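Local coordinates for 4-amino-4-deoxy-L-arabinose transferase or related glycosyltransferases of PMT family (Cupriavidus metallidurans, PDB 5EZM), which probably transfers 4-amino-4-deoxy-L-arabinose from an undecaprenyl-phosphate carrier to lipid A, as an ArnT-type membrane glycosyltransferase of the GT-C fold, at residues P323-M326 with A327-A331; W330-A333 with I334-F338. One frame throughout, in Å; residues are numbered along the deposited sequence.

Interaction 1 of 2, residues P323-M326 with A327-A331; sequences PALM and AGIWA. With DSL (mono-trans, octa-cis decaprenyl-phosphate), chain C.
The indole of W330, one helical turn beyond M326 and hydrogen-bonded to it by W330 N to M326 O, is the flat group here, and it meets the decaprenyl-phosphate (DSL). Lipid atom C21 lies at the ring edge, in plane, 3.7 Å from W330 CE3, whereas C23 approaches W330 CZ3 obliquely at 3.5 Å. M326 SD is 3.5 Å from DSL C21, so thioether and indole both touch C21. The two residues line the pocket of this lipid from a helix predicted to span the membrane. The M326 chain leaves with CG anti to its nitrogen (chi1 178°), then bends at chi2 and chi3 to bring the sulfur there. W330 NE1 donates a hydrogen bond to P351 O, outside these segments.

L325 and I329 cross obliquely one turn apart, with L325 CD1 3.8 Å from I329 CD1. Cutting I329 back to alanine is likely to leave L325 CD1 without its apolar partner and open a gap toward V220 and Y221.

Four successive i to i+4 hydrogen bonds are the backbone evidence for regular alpha-helix, from A327 N to P323 O at 2.9 Å through to that of W330 N. Helix 209-224 covers the L325 and I329 flank, helix 160-178 meets M326 and W330, helix 352-365 packs on A324, A327 and A331, and W132 and F133 adjoin P323 at the start.

Interaction 2 of 2, residues W330-A333 with I334-F338; sequences WAIA and IFVFF. With DSL (mono-trans, octa-cis decaprenyl-phosphate), chain C; MPG ([(Z)-octadec-9-enyl] (2R)-2,3-bis(oxidanyl)propanoate), chain Z; MPG ([(Z)-octadec-9-enyl] (2R)-2,3-bis(oxidanyl)propanoate), chain B.
W330 and I334 form an i to i+4 CH-pi contact along an alpha-helix predicted to span the membrane in this GT-C fold. The two side chains run alongside one another in the same direction, and the methyl I334 CD1 sits over one indole face. It is 3.6 Å from the centroid of the five-membered ring of W330 and 17° off the ring normal. Its nearest ring atom is W330 NE1, 3.5 Å from I334 CD1; the N-H itself goes to P351 O, so the methyl meets the ring face. The I334 arm gets there because CG1 stands beside the backbone N and the chain then runs on extended (chi2 176°). The backbone fixes the spacing, as I334 N donates to W330 O at 3.0 Å.

On another flank I332 CG2 is 4.3 Å from V336 CG1, a looser apolar contact that faces lipid. MPG of chain Z runs past both residues, its C2 3.7 Å from V336 CG2. I334 packs on V352 of helix 352-365 and L213 of helix 209-224, while F335 turns to F288 and V292 of helix 288-295.

At the far end F337 and F338 meet a second MPG, of chain B, each with its ring edge. F338 CE1 comes within 3.7 Å of C7 of that lipid, and F338 also meets the ring of Y348. The two phenyl groups also meet: F337 CD2 stands 3.6 Å above the plane of the F338 ring, over its centre, while F338 CZ lies at the F337 edge, in plane.

Overall arrangement
Both contacts belong to helix 323-339, predicted to be part of a membrane span, and follow one another along it: interaction 1 covers 323-331 and interaction 2 covers 330-338. They share W330 and A331, and their centres are about 10 Å apart. Interaction 2 lies nearer the centre of the chain, about 18 Å from it against about 23 Å. Helices 160-178, 209-224 and 352-365 flank both. The side chain of W330 serves both. The helix thus lines the decaprenyl-phosphate pocket along one side while other flanks meet MPG lipids, consistent with an enzyme using a polyprenyl-phosphate carrier.

Interaction 1 of 2, residues P323-M326 with A327-A331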
loop_
_atom_site.group_PDB
_atom_site.type_symbol
_atom_site.label_atom_id
_atom_site.label_comp_id
_atom_site.label_asym_id
_atom_site.label_seq_id
_atom_site.Cartn_x
_atom_site.Cartn_y
_atom_site.Cartn_z
ATOM N N PRO A 323 -26.953 4.031 -6.527
ATOM C CA PRO A 323 -25.540 4.174 -6.140
ATOM C C PRO A 323 -25.052 3.109 -5.169
ATOM O O PRO A 323 -23.996 2.507 -5.389
ATOM C CB PRO A 323 -25.494 5.569 -5.504
ATOM C CG PRO A 323 -26.888 5.815 -5.030
ATOM C CD PRO A 323 -27.782 5.143 -6.030
ATOM N N ALA A 324 -25.802 2.876 -4.088
ATOM C CA ALA A 324 -25.394 1.874 -3.106
ATOM C C ALA A 324 -25.226 0.503 -3.752
ATOM O O ALA A 324 -24.291 -0.236 -3.421
ATOM C CB ALA A 324 -26.410 1.810 -1.966
ATOM N N LEU A 325 -26.120 0.150 -4.679
ATOM C CA LEU A 325 -25.960 -1.095 -5.425
ATOM C C LEU A 325 -24.672 -1.084 -6.241
ATOM O O LEU A 325 -24.012 -2.120 -6.383
ATOM C CB LEU A 325 -27.171 -1.321 -6.331
ATOM C CG LEU A 325 -27.123 -2.502 -7.303
ATOM C CD1 LEU A 325 -27.037 -3.823 -6.559
ATOM C CD2 LEU A 325 -28.334 -2.485 -8.223
ATOM N N MET A 326 -24.291 0.079 -6.776
ATOM C CA MET A 326 -23.047 0.165 -7.532
ATOM C C MET A 326 -21.837 -0.057 -6.631
ATOM O O MET A 326 -20.882 -0.741 -7.020
ATOM C CB MET A 326 -22.946 1.517 -8.235
ATOM C CG MET A 326 -21.656 1.712 -9.015
ATOM S SD MET A 326 -21.570 0.659 -10.476
ATOM C CE MET A 326 -22.827 1.405 -11.512
ATOM N N ALA A 327 -21.858 0.512 -5.424
ATOM C CA ALA A 327 -20.761 0.281 -4.488
ATOM C C ALA A 327 -20.703 -1.181 -4.059
ATOM O O ALA A 327 -19.616 -1.762 -3.953
ATOM C CB ALA A 327 -20.908 1.194 -3.271
ATOM N N GLY A 328 -21.864 -1.790 -3.813
ATOM C CA GLY A 328 -21.884 -3.185 -3.409
ATOM C C GLY A 328 -21.385 -4.119 -4.494
ATOM O O GLY A 328 -20.643 -5.063 -4.218
ATOM N N ILE A 329 -21.788 -3.872 -5.744
ATOM C CA ILE A 329 -21.277 -4.674 -6.850
ATOM C C ILE A 329 -19.790 -4.415 -7.052
ATOM O O ILE A 329 -19.043 -5.313 -7.457
ATOM C CB ILE A 329 -22.093 -4.395 -8.126
ATOM C CG1 ILE A 329 -23.531 -4.884 -7.942
ATOM C CG2 ILE A 329 -21.460 -5.061 -9.335
ATOM C CD1 ILE A 329 -24.422 -4.644 -9.139
ATOM N N TRP A 330 -19.332 -3.194 -6.770
ATOM C CA TRP A 330 -17.903 -2.906 -6.765
ATOM C C TRP A 330 -17.169 -3.829 -5.798
ATOM O O TRP A 330 -16.311 -4.627 -6.200
ATOM C CB TRP A 330 -17.692 -1.434 -6.400
ATOM C CG TRP A 330 -16.277 -0.954 -6.415
ATOM C CD1 TRP A 330 -15.361 -1.063 -5.410
ATOM C CD2 TRP A 330 -15.624 -0.254 -7.479
ATOM N NE1 TRP A 330 -14.172 -0.485 -5.788
ATOM C CE2 TRP A 330 -14.310 0.018 -7.055
ATOM C CE3 TRP A 330 -16.020 0.161 -8.753
ATOM C CZ2 TRP A 330 -13.392 0.684 -7.860
ATOM C CZ3 TRP A 330 -15.106 0.822 -9.547
ATOM C CH2 TRP A 330 -13.809 1.077 -9.099
ATOM N N ALA A 331 -17.536 -3.762 -4.515
ATOM C CA ALA A 331 -16.843 -4.540 -3.491
ATOM C C ALA A 331 -16.950 -6.039 -3.756
ATOM O O ALA A 331 -15.946 -6.762 -3.713
ATOM C CB ALA A 331 -17.402 -4.194 -2.112
HETATM C C21 DSL C . -18.261 0.817 -11.683
HETATM C C22 DSL C . -17.562 1.950 -12.414
HETATM C C23 DSL C . -16.883 3.060 -11.621
HETATM C C24 DSL C . -17.544 1.966 -13.756
HETATM C C25 DSL C . -16.830 3.116 -14.512
HETATM C C26 DSL C . -15.984 2.491 -15.656
HETATM C C27 DSL C . -16.409 3.113 -17.029
HETATM C C28 DSL C . -17.043 4.524 -17.073
HETATM C C29 DSL C . -16.220 2.418 -18.169
HETATM C C30 DSL C . -15.581 1.006 -18.122
HETATM C C31 DSL C . -16.082 0.150 -19.334
HETATM C C32 DSL C . -14.855 -0.454 -20.105
HETATM C C33 DSL C . -14.073 0.408 -21.114
HETATM C C34 DSL C . -14.491 -1.742 -19.892
#

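Interaction 2 of 2, residues W330-A333 with I334-F338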
loop_
_atom_site.group_PDB
_atom_site.type_symbol
_atom_site.label_atom_id
_atom_site.label_comp_id
_atom_site.label_asym_id
_atom_site.label_seq_id
_atom_site.Cartn_x
_atom_site.Cartn_y
_atom_site.Cartn_z
ATOM N N TRP A 330 -19.332 -3.194 -6.770
ATOM C CA TRP A 330 -17.903 -2.906 -6.765
ATOM C C TRP A 330 -17.169 -3.829 -5.798
ATOM O O TRP A 330 -16.311 -4.627 -6.200
ATOM C CB TRP A 330 -17.692 -1.434 -6.400
ATOM C CG TRP A 330 -16.277 -0.954 -6.415
ATOM C CD1 TRP A 330 -15.361 -1.063 -5.410
ATOM C CD2 TRP A 330 -15.624 -0.254 -7.479
ATOM N NE1 TRP A 330 -14.172 -0.485 -5.788
ATOM C CE2 TRP A 330 -14.310 0.018 -7.055
ATOM C CE3 TRP A 330 -16.020 0.161 -8.753
ATOM C CZ2 TRP A 330 -13.392 0.684 -7.860
ATOM C CZ3 TRP A 330 -15.106 0.822 -9.547
ATOM C CH2 TRP A 330 -13.809 1.077 -9.099
ATOM N N ALA A 331 -17.536 -3.762 -4.515
ATOM C CA ALA A 331 -16.843 -4.540 -3.491
ATOM C C ALA A 331 -16.950 -6.039 -3.756
ATOM O O ALA A 331 -15.946 -6.762 -3.713
ATOM C CB ALA A 331 -17.402 -4.194 -2.112
ATOM N N ILE A 332 -18.161 -6.527 -4.034
ATOM C CA ILE A 332 -18.366 -7.964 -4.190
ATOM C C ILE A 332 -17.663 -8.472 -5.444
ATOM O O ILE A 332 -16.961 -9.491 -5.412
ATOM C CB ILE A 332 -19.868 -8.297 -4.215
ATOM C CG1 ILE A 332 -20.524 -7.920 -2.885
ATOM C CG2 ILE A 332 -20.080 -9.776 -4.507
ATOM C CD1 ILE A 332 -22.042 -7.980 -2.913
ATOM N N ALA A 333 -17.841 -7.772 -6.566
ATOM C CA ALA A 333 -17.249 -8.217 -7.823
ATOM C C ALA A 333 -15.728 -8.233 -7.743
ATOM O O ALA A 333 -15.084 -9.204 -8.159
ATOM C CB ALA A 333 -17.719 -7.325 -8.970
ATOM N N ILE A 334 -15.129 -7.166 -7.210
ATOM C CA ILE A 334 -13.673 -7.144 -7.097
ATOM C C ILE A 334 -13.196 -8.220 -6.124
ATOM O O ILE A 334 -12.181 -8.894 -6.364
ATOM C CB ILE A 334 -13.198 -5.738 -6.688
ATOM C CG1 ILE A 334 -13.471 -4.751 -7.824
ATOM C CG2 ILE A 334 -11.724 -5.747 -6.343
ATOM C CD1 ILE A 334 -13.133 -3.322 -7.485
ATOM N N PHE A 335 -13.939 -8.419 -5.031
ATOM C CA PHE A 335 -13.580 -9.445 -4.057
ATOM C C PHE A 335 -13.553 -10.828 -4.694
ATOM O O PHE A 335 -12.581 -11.574 -4.535
ATOM C CB PHE A 335 -14.555 -9.418 -2.879
ATOM C CG PHE A 335 -14.258 -10.445 -1.822
ATOM C CD1 PHE A 335 -13.380 -10.161 -0.790
ATOM C CD2 PHE A 335 -14.863 -11.691 -1.855
ATOM C CE1 PHE A 335 -13.105 -11.105 0.186
ATOM C CE2 PHE A 335 -14.591 -12.637 -0.885
ATOM C CZ PHE A 335 -13.712 -12.347 0.137
ATOM N N VAL A 336 -14.615 -11.193 -5.417
ATOM C CA VAL A 336 -14.641 -12.521 -6.020
ATOM C C VAL A 336 -13.654 -12.609 -7.176
ATOM O O VAL A 336 -13.173 -13.701 -7.503
ATOM C CB VAL A 336 -16.066 -12.900 -6.469
ATOM C CG1 VAL A 336 -17.037 -12.766 -5.312
ATOM C CG2 VAL A 336 -16.502 -12.062 -7.656
ATOM N N PHE A 337 -13.327 -11.478 -7.807
ATOM C CA PHE A 337 -12.333 -11.505 -8.874
ATOM C C PHE A 337 -10.966 -11.890 -8.328
ATOM O O PHE A 337 -10.307 -12.795 -8.855
ATOM C CB PHE A 337 -12.259 -10.151 -9.579
ATOM C CG PHE A 337 -11.087 -10.027 -10.514
ATOM C CD1 PHE A 337 -11.129 -10.590 -11.778
ATOM C CD2 PHE A 337 -9.936 -9.358 -10.123
ATOM C CE1 PHE A 337 -10.050 -10.482 -12.639
ATOM C CE2 PHE A 337 -8.853 -9.247 -10.979
ATOM C CZ PHE A 337 -8.911 -9.810 -12.238
ATOM N N PHE A 338 -10.518 -11.211 -7.270
ATOM C CA PHE A 338 -9.225 -11.566 -6.702
ATOM C C PHE A 338 -9.276 -12.873 -5.924
ATOM O O PHE A 338 -8.235 -13.511 -5.743
ATOM C CB PHE A 338 -8.711 -10.431 -5.817
ATOM C CG PHE A 338 -8.292 -9.218 -6.590
ATOM C CD1 PHE A 338 -7.257 -9.296 -7.506
ATOM C CD2 PHE A 338 -8.929 -8.005 -6.408
ATOM C CE1 PHE A 338 -6.864 -8.187 -8.229
ATOM C CE2 PHE A 338 -8.540 -6.891 -7.125
ATOM C CZ PHE A 338 -7.505 -6.982 -8.038
HETATM C C21 DSL C . -18.261 0.817 -11.683
HETATM C C22 DSL C . -17.562 1.950 -12.414
HETATM C C23 DSL C . -16.883 3.060 -11.621
HETATM C C24 DSL C . -17.544 1.966 -13.756
HETATM C C25 DSL C . -16.830 3.116 -14.512
HETATM C C26 DSL C . -15.984 2.491 -15.656
HETATM C C27 DSL C . -16.409 3.113 -17.029
HETATM C C28 DSL C . -17.043 4.524 -17.073
HETATM C C29 DSL C . -16.220 2.418 -18.169
HETATM C C30 DSL C . -15.581 1.006 -18.122
HETATM C C31 DSL C . -16.082 0.150 -19.334
HETATM C C32 DSL C . -14.855 -0.454 -20.105
HETATM C C33 DSL C . -14.073 0.408 -21.114
HETATM C C34 DSL C . -14.491 -1.742 -19.892
HETATM C C2 MPG Z . -19.063 -12.481 -10.252
HETATM C C3 MPG Z . -19.674 -11.224 -9.647
HETATM C C4 MPG Z . -20.856 -11.539 -8.741
HETATM C C5 MPG Z . -21.644 -10.278 -8.348
HETATM C C6 MPG Z . -22.835 -10.570 -7.417
HETATM C C7 MPG Z . -23.639 -9.292 -7.110
HETATM C C8 MPG Z . -24.891 -9.547 -6.239
HETATM C C9 MPG Z . -25.868 -8.344 -6.264
HETATM C C10 MPG Z . -27.101 -8.545 -5.338
HETATM C C11 MPG Z . -28.247 -7.556 -5.650
HETATM C C12 MPG Z . -29.176 -7.302 -4.413
HETATM C C1 MPG Z . -17.856 -12.178 -11.145
HETATM C C2 MPG B . -6.198 -8.018 -16.868
HETATM C C3 MPG B . -6.362 -8.598 -15.467
HETATM C C4 MPG B . -5.063 -8.559 -14.675
HETATM C C5 MPG B . -5.257 -8.900 -13.188
HETATM C C6 MPG B . -3.987 -8.629 -12.366
HETATM C C7 MPG B . -4.303 -8.191 -10.924
HETATM C C8 MPG B . -3.153 -7.364 -10.300
HETATM C C9 MPG B . -3.655 -6.317 -9.273
HETATM C C1 MPG B . -7.409 -8.289 -17.764
#